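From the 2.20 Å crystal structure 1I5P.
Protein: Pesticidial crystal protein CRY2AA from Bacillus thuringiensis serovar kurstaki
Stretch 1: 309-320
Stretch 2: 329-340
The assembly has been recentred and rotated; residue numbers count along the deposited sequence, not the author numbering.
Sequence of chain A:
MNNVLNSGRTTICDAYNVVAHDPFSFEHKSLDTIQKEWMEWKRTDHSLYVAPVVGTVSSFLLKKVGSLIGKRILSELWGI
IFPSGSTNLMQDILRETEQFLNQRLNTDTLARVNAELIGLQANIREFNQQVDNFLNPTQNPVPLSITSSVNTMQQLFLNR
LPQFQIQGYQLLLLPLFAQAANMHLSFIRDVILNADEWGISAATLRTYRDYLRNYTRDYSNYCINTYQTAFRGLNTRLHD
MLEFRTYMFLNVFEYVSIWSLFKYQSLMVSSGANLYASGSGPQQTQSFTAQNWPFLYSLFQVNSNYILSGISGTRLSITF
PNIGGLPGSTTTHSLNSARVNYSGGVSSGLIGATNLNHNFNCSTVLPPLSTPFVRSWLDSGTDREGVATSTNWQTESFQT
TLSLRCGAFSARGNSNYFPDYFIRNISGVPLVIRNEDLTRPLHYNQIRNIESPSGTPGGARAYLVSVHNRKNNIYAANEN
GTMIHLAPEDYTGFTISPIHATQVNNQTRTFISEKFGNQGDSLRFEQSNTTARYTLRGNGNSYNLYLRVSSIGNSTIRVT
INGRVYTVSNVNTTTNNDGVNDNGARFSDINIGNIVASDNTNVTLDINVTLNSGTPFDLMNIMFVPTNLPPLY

Stretch 1 309-320: SGISGTRLSITF
Stretch 2, residues 329-340: STTTHSLNSARV

Two neighbouring antiparallel strands of CRY2AA, residues 309-320 and 329-340, run side by side with their N-to-C directions 175° apart and their axes 4.4 Å apart at closest approach; together they bury 968 Å². Most residues are extended, with phi between about -90° and -160° and psi between about 100° and 160°. Gly-310 (170/-156) and Gly-313 (-175/179) are nearly flat, while Ser-309 (-107/-45) and Asn-336 (-88/-23) depart from the extended form.

The register pairs Ile-311 with Val-340 (CA to CA 4.2 Å), Ser-312 with Arg-339 (5.5 Å) and Gly-313 with Ala-338 (4.0 Å). Beyond the turned backbone of Asn-336 it shifts by one residue, so that Arg-315 faces Leu-335 (4.4 Å), Leu-316 faces Ser-334 (5.2 Å), Ser-317 faces His-333 (4.6 Å) and Ile-318 faces Thr-332 (CA to CA 5.5 Å). The extra residue in the second strand is a bulge.

Backbone hydrogen bonds tie the wide pairs. Ser-312 N donates to Arg-339 O and Arg-339 N to Ser-312 O, both 2.9 Å. Around the bulge, Thr-314 N reaches Ser-337 O at 2.8 Å, but Thr-314 O receives Asn-336 N, also at 2.8 Å, so the two bonds of Thr-314 go to successive residues. Leu-316 N to Ser-334 O (2.8 Å) and Ser-334 N to Leu-316 O (2.9 Å) restore the reciprocal pattern. Thr-332 N to Ile-318 O is 2.9 Å, whereas its return bond, Ile-318 N to Thr-332 O, is weak at 3.3 Å; so is Thr-330 N to Phe-320 O at 3.5 Å. Between these rungs, CA-H...O contacts fill the narrow pairs, among them Arg-315 CA to Ser-334 O at 3.2 Å and His-333 CA to Leu-316 O at 3.3 Å.

Two side-chain hydrogen bonds cross between the strands on the face shared by Ile-311, Ser-317 and Thr-319. Ser-317 (chi1 m, -84°) places OG 2.7 Å from ND1 of His-333 (chi1 m, chi2 -67°), near the plane of the imidazole, where the nitrogen lone pair or its proton lies. Thr-319 and Thr-331, both chi1 m, bring OG1 to OG1 at 2.7 Å. Within the second strand, Ser-334 OG (chi1 p) donates to Asn-336 OD1 at 2.7 Å. On the other face, which carries Ser-312, Leu-316 and Arg-339, a water bridges the Ser-312/Arg-339 pair, 2.8 Å from Ser-312 OG (chi1 p) and 3.1 Å from Arg-339 NE, whose proton it accepts; Arg-339 is t, t, p over chi1 to chi3.

One apolar side-chain pair, Ile-311 (p, t) with Val-340 (t), CG2 to CG2 at 4.0 Å, is joined by close packing of mixed character. Gly-313 lies close against the second strand, its CA 3.0 Å from Ser-337 O; an ideal CB there would fall 2.6 Å from Ser-337 O, a clash. Leu-316 (m, t) sets CD1 3.6 Å from Asn-336 ND2. The end of the Phe-320 side chain (p, chi2 -101°) comes nearer to Thr-330 (m), with Phe-320 CZ 3.3 Å from Thr-330 CB and Thr-330 O over one ring face.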

# COMPACT_ATOMS: atom_id res chain seq x y z
N SER A 309 0.99 15.29 -12.18
CA SER A 309 1.74 16.49 -12.54
C SER A 309 1.54 17.60 -11.52
O SER A 309 2.49 18.26 -11.10
CB SER A 309 1.30 16.98 -13.92
OG SER A 309 2.00 18.16 -14.27
N GLY A 310 0.29 17.80 -11.12
CA GLY A 310 -0.02 18.84 -10.16
C GLY A 310 -1.51 19.08 -10.00
O GLY A 310 -2.33 18.21 -10.27
N ILE A 311 -1.87 20.28 -9.55
CA ILE A 311 -3.28 20.62 -9.37
C ILE A 311 -3.51 22.07 -9.74
O ILE A 311 -2.58 22.87 -9.82
CB ILE A 311 -3.74 20.45 -7.89
CG1 ILE A 311 -3.01 21.47 -7.01
CG2 ILE A 311 -3.47 19.04 -7.40
CD1 ILE A 311 -3.61 21.64 -5.64
N SER A 312 -4.77 22.39 -9.98
CA SER A 312 -5.18 23.75 -10.29
C SER A 312 -6.36 23.96 -9.35
O SER A 312 -7.00 23.00 -8.94
CB SER A 312 -5.62 23.90 -11.75
OG SER A 312 -6.87 23.28 -11.98
N GLY A 313 -6.64 25.21 -9.00
CA GLY A 313 -7.76 25.44 -8.11
C GLY A 313 -8.05 26.90 -7.89
O GLY A 313 -7.37 27.78 -8.42
N THR A 314 -9.08 27.16 -7.10
CA THR A 314 -9.49 28.52 -6.78
C THR A 314 -9.23 28.81 -5.32
O THR A 314 -9.93 28.29 -4.45
CB THR A 314 -10.98 28.73 -7.05
OG1 THR A 314 -11.31 28.31 -8.38
CG2 THR A 314 -11.34 30.21 -6.87
N ARG A 315 -8.22 29.63 -5.04
CA ARG A 315 -7.94 30.00 -3.66
C ARG A 315 -8.44 31.42 -3.42
O ARG A 315 -8.25 32.31 -4.26
CB ARG A 315 -6.44 29.93 -3.36
CG ARG A 315 -5.59 30.88 -4.17
CD ARG A 315 -4.14 30.67 -3.81
NE ARG A 315 -3.22 31.24 -4.78
CZ ARG A 315 -1.94 30.89 -4.88
NH1 ARG A 315 -1.45 29.97 -4.06
NH2 ARG A 315 -1.16 31.46 -5.79
N LEU A 316 -9.08 31.64 -2.29
CA LEU A 316 -9.60 32.96 -1.96
C LEU A 316 -9.14 33.44 -0.59
O LEU A 316 -9.07 32.66 0.36
CB LEU A 316 -11.13 32.96 -2.00
CG LEU A 316 -11.82 32.68 -3.35
CD1 LEU A 316 -13.32 32.64 -3.15
CD2 LEU A 316 -11.44 33.76 -4.36
N SER A 317 -8.80 34.72 -0.52
CA SER A 317 -8.38 35.38 0.72
C SER A 317 -9.27 36.59 0.93
O SER A 317 -9.05 37.65 0.35
CB SER A 317 -6.92 35.84 0.65
OG SER A 317 -6.03 34.79 0.96
N ILE A 318 -10.29 36.43 1.77
CA ILE A 318 -11.22 37.50 2.05
C ILE A 318 -11.13 37.93 3.51
O ILE A 318 -11.18 37.10 4.42
CB ILE A 318 -12.67 37.07 1.75
CG1 ILE A 318 -12.79 36.74 0.26
CG2 ILE A 318 -13.65 38.16 2.15
CD1 ILE A 318 -13.86 35.72 -0.06
N THR A 319 -11.00 39.24 3.72
CA THR A 319 -10.91 39.79 5.07
C THR A 319 -11.95 40.89 5.22
O THR A 319 -11.62 42.07 5.14
CB THR A 319 -9.52 40.42 5.33
OG1 THR A 319 -8.50 39.43 5.13
CG2 THR A 319 -9.44 40.95 6.75
N PHE A 320 -13.20 40.51 5.45
CA PHE A 320 -14.25 41.51 5.60
C PHE A 320 -14.10 42.26 6.93
O PHE A 320 -13.77 41.66 7.95
CB PHE A 320 -15.64 40.86 5.53
CG PHE A 320 -15.98 40.01 6.72
CD1 PHE A 320 -15.88 38.62 6.64
CD2 PHE A 320 -16.44 40.58 7.90
CE1 PHE A 320 -16.23 37.82 7.72
CE2 PHE A 320 -16.79 39.79 8.99
CZ PHE A 320 -16.69 38.40 8.90
N SER A 329 -10.99 42.23 12.83
CA SER A 329 -11.66 41.77 11.62
C SER A 329 -11.71 40.24 11.52
O SER A 329 -11.33 39.53 12.46
CB SER A 329 -10.95 42.33 10.39
OG SER A 329 -11.67 42.04 9.20
N THR A 330 -12.19 39.74 10.39
CA THR A 330 -12.31 38.30 10.15
C THR A 330 -11.82 37.93 8.75
O THR A 330 -12.33 38.43 7.74
CB THR A 330 -13.76 37.83 10.32
OG1 THR A 330 -14.13 37.90 11.70
CG2 THR A 330 -13.93 36.39 9.83
N THR A 331 -10.83 37.05 8.70
CA THR A 331 -10.27 36.61 7.43
C THR A 331 -10.45 35.11 7.22
O THR A 331 -10.45 34.33 8.18
CB THR A 331 -8.76 36.92 7.36
OG1 THR A 331 -8.56 38.32 7.59
CG2 THR A 331 -8.21 36.55 5.99
N THR A 332 -10.62 34.72 5.97
CA THR A 332 -10.81 33.32 5.62
C THR A 332 -10.05 32.96 4.34
O THR A 332 -10.37 33.47 3.26
CB THR A 332 -12.31 32.98 5.44
OG1 THR A 332 -12.46 31.63 4.98
CG2 THR A 332 -12.95 33.92 4.43
N HIS A 333 -9.05 32.10 4.48
CA HIS A 333 -8.24 31.64 3.35
C HIS A 333 -8.79 30.27 2.98
O HIS A 333 -8.62 29.30 3.71
CB HIS A 333 -6.78 31.51 3.76
CG HIS A 333 -6.17 32.78 4.26
ND1 HIS A 333 -5.98 33.88 3.46
CD2 HIS A 333 -5.74 33.14 5.49
CE1 HIS A 333 -5.44 34.86 4.17
NE2 HIS A 333 -5.29 34.43 5.41
N SER A 334 -9.46 30.21 1.83
CA SER A 334 -10.08 28.97 1.40
C SER A 334 -9.74 28.50 -0.01
O SER A 334 -9.30 29.28 -0.85
CB SER A 334 -11.59 29.11 1.50
OG SER A 334 -12.04 30.16 0.66
N LEU A 335 -9.94 27.21 -0.23
CA LEU A 335 -9.75 26.57 -1.53
C LEU A 335 -11.17 26.15 -1.88
O LEU A 335 -11.72 25.22 -1.29
CB LEU A 335 -8.85 25.34 -1.44
CG LEU A 335 -8.74 24.54 -2.75
CD1 LEU A 335 -8.13 25.41 -3.84
CD2 LEU A 335 -7.89 23.29 -2.53
N ASN A 336 -11.77 26.87 -2.82
CA ASN A 336 -13.14 26.64 -3.21
C ASN A 336 -13.36 25.61 -4.31
O ASN A 336 -14.44 25.03 -4.42
CB ASN A 336 -13.76 27.97 -3.64
CG ASN A 336 -13.88 28.96 -2.48
OD1 ASN A 336 -12.94 29.16 -1.71
ND2 ASN A 336 -15.05 29.57 -2.35
N SER A 337 -12.33 25.38 -5.11
CA SER A 337 -12.42 24.44 -6.22
C SER A 337 -11.04 23.89 -6.55
O SER A 337 -10.03 24.58 -6.39
CB SER A 337 -13.00 25.15 -7.45
OG SER A 337 -13.13 24.25 -8.54
N ALA A 338 -11.00 22.66 -7.04
CA ALA A 338 -9.74 22.04 -7.38
C ALA A 338 -9.87 20.93 -8.40
O ALA A 338 -10.94 20.33 -8.55
CB ALA A 338 -9.08 21.50 -6.11
N ARG A 339 -8.78 20.68 -9.10
CA ARG A 339 -8.74 19.62 -10.09
C ARG A 339 -7.29 19.19 -10.20
O ARG A 339 -6.39 20.02 -10.26
CB ARG A 339 -9.27 20.11 -11.45
CG ARG A 339 -9.28 19.05 -12.55
CD ARG A 339 -10.25 19.43 -13.66
NE ARG A 339 -9.99 20.78 -14.17
CZ ARG A 339 -10.85 21.48 -14.91
NH1 ARG A 339 -12.03 20.96 -15.23
NH2 ARG A 339 -10.53 22.70 -15.32
N VAL A 340 -7.08 17.88 -10.19
CA VAL A 340 -5.75 17.29 -10.27
C VAL A 340 -5.36 17.10 -11.73
O VAL A 340 -6.19 16.72 -12.56
CB VAL A 340 -5.72 15.94 -9.53
CG1 VAL A 340 -4.33 15.34 -9.61
CG2 VAL A 340 -6.14 16.14 -8.08
O HOH W 1 -7.02 21.63 -14.20